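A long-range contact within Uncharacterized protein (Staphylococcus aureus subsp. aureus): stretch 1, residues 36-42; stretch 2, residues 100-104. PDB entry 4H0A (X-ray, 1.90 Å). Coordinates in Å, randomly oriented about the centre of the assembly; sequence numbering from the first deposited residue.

Stretch 1, residues 36-42: KPKEGVG
Stretch 2 100-104: VNVSP

How do the two backbones meet? Neither stretch forms a strand, and their nearest CA atoms, those of Gly40 and Asn101, lie 4.6 Å apart. Val41 N donates a nearly straight hydrogen bond to Asn101 O (2.9 Å, 166°). Gly40, at phi/psi 83/-168, brings its CA within 3.3 Å of Asn101 O. Positive phi favours glycine, and a CB here would point toward stretch 2 and fall 2.5 Å from Asn101 O, a clash. Gly42 (-59/-30), already in a 3-10 segment with Val41, likewise lacks room: its CB would lie 2.5 Å from Pro37 CG.

How does Asn101 serve both stretches? Its backbone is extended (-103/102), and chi1 t with chi2 -24° turns the amide so that each end has a partner. Asn101 ND2 donates to Glu39 OE1 (3.0 Å, 161°), while Asn101 OD1 accepts from Ser103 OG (2.7 Å) and from Ser103 N (3.2 Å). Ser103, chi1 m at -53/141, thus folds its hydroxyl back along its own stretch.

What brings Glu39 within reach? Its CA-to-CB bond points sideways from an extended backbone (-152/170), but chi1 p, chi2 t and chi3 -83° carry the carboxylate to Asn101. On the way, Glu39 CG packs 3.7 Å from Ser103 OG.

What fills the remaining space? Val41 (-63/-27, chi1 m) sets its CG2 4.0 Å from CG1 of Val102 (-113/37, chi1 m), a buried apolar contact. Buried Pro37, C-gamma exo at -68/143, has its CA-to-CB bond directed toward stretch 2, with Pro37 CB 3.6 Å from Ser103 O. Water 1 bridges the backbones, donating to Glu39 O (2.7 Å) and Ser103 O (2.8 Å) and accepting from Gly42 N (2.8 Å). A cis peptide bond joins Ser103 to Pro104. Altogether 320 Å² is buried.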

# COMPACT_ATOMS: atom_id res chain seq x y z
N LYS A 36 -5.60 -2.49 -23.44
CA LYS A 36 -6.26 -2.74 -22.15
C LYS A 36 -6.08 -4.22 -21.77
O LYS A 36 -5.87 -5.06 -22.65
CB LYS A 36 -7.75 -2.35 -22.20
CG LYS A 36 -8.65 -3.26 -23.05
CD LYS A 36 -10.06 -2.68 -23.19
CE LYS A 36 -10.99 -3.59 -23.94
NZ LYS A 36 -12.40 -3.13 -23.86
N PRO A 37 -6.14 -4.58 -20.48
CA PRO A 37 -5.99 -6.01 -20.13
C PRO A 37 -7.20 -6.79 -20.64
O PRO A 37 -8.30 -6.25 -20.68
CB PRO A 37 -5.87 -6.00 -18.60
CG PRO A 37 -5.88 -4.56 -18.19
CD PRO A 37 -6.42 -3.75 -19.29
N LYS A 38 -6.97 -8.02 -21.11
CA LYS A 38 -8.04 -8.88 -21.64
C LYS A 38 -8.69 -9.73 -20.54
O LYS A 38 -9.80 -10.22 -20.72
CB LYS A 38 -7.47 -9.81 -22.73
CG LYS A 38 -6.82 -9.06 -23.89
CD LYS A 38 -6.38 -9.99 -25.03
CE LYS A 38 -7.49 -10.30 -26.00
NZ LYS A 38 -7.02 -11.13 -27.14
N GLU A 39 -7.98 -9.93 -19.42
CA GLU A 39 -8.43 -10.76 -18.30
C GLU A 39 -7.82 -10.26 -16.99
O GLU A 39 -6.91 -9.43 -17.01
CB GLU A 39 -8.00 -12.22 -18.55
CG GLU A 39 -6.49 -12.39 -18.67
CD GLU A 39 -6.01 -13.79 -19.01
OE1 GLU A 39 -5.89 -14.62 -18.08
OE2 GLU A 39 -5.71 -14.04 -20.20
N GLY A 40 -8.30 -10.81 -15.89
CA GLY A 40 -7.77 -10.48 -14.57
C GLY A 40 -8.33 -9.22 -13.96
O GLY A 40 -9.29 -8.63 -14.48
N VAL A 41 -7.69 -8.77 -12.86
CA VAL A 41 -8.18 -7.64 -12.06
C VAL A 41 -8.22 -6.33 -12.84
O VAL A 41 -9.09 -5.51 -12.56
CB VAL A 41 -7.46 -7.47 -10.70
CG1 VAL A 41 -7.35 -8.79 -9.95
CG2 VAL A 41 -6.11 -6.82 -10.85
N GLY A 42 -7.37 -6.16 -13.85
CA GLY A 42 -7.40 -4.96 -14.69
C GLY A 42 -8.74 -4.76 -15.39
O GLY A 42 -9.15 -3.61 -15.61
N VAL A 100 -3.44 -14.74 -8.06
CA VAL A 100 -4.18 -13.58 -8.53
C VAL A 100 -3.82 -13.39 -9.99
O VAL A 100 -2.69 -13.68 -10.39
CB VAL A 100 -3.99 -12.27 -7.71
CG1 VAL A 100 -4.50 -12.43 -6.29
CG2 VAL A 100 -2.55 -11.77 -7.74
N ASN A 101 -4.78 -12.93 -10.78
CA ASN A 101 -4.57 -12.68 -12.19
C ASN A 101 -4.40 -11.17 -12.37
O ASN A 101 -5.39 -10.43 -12.33
CB ASN A 101 -5.74 -13.25 -12.98
CG ASN A 101 -5.56 -13.19 -14.46
OD1 ASN A 101 -4.81 -12.37 -15.00
ND2 ASN A 101 -6.27 -14.03 -15.19
N VAL A 102 -3.15 -10.72 -12.55
CA VAL A 102 -2.81 -9.30 -12.75
C VAL A 102 -2.27 -9.13 -14.19
O VAL A 102 -1.38 -8.30 -14.43
CB VAL A 102 -1.83 -8.76 -11.66
CG1 VAL A 102 -2.56 -8.58 -10.33
CG2 VAL A 102 -0.60 -9.66 -11.49
N SER A 103 -2.85 -9.88 -15.17
CA SER A 103 -2.43 -9.84 -16.57
C SER A 103 -2.41 -8.39 -17.10
O SER A 103 -3.26 -7.60 -16.69
CB SER A 103 -3.33 -10.69 -17.45
OG SER A 103 -3.19 -12.06 -17.11
N PRO A 104 -1.43 -8.01 -17.93
CA PRO A 104 -0.36 -8.83 -18.54
C PRO A 104 0.81 -9.15 -17.61
O PRO A 104 1.76 -9.81 -18.04
CB PRO A 104 0.10 -7.97 -19.72
CG PRO A 104 -0.10 -6.57 -19.25
CD PRO A 104 -1.37 -6.62 -18.42
O HOH W 1 -5.65 -7.97 -15.19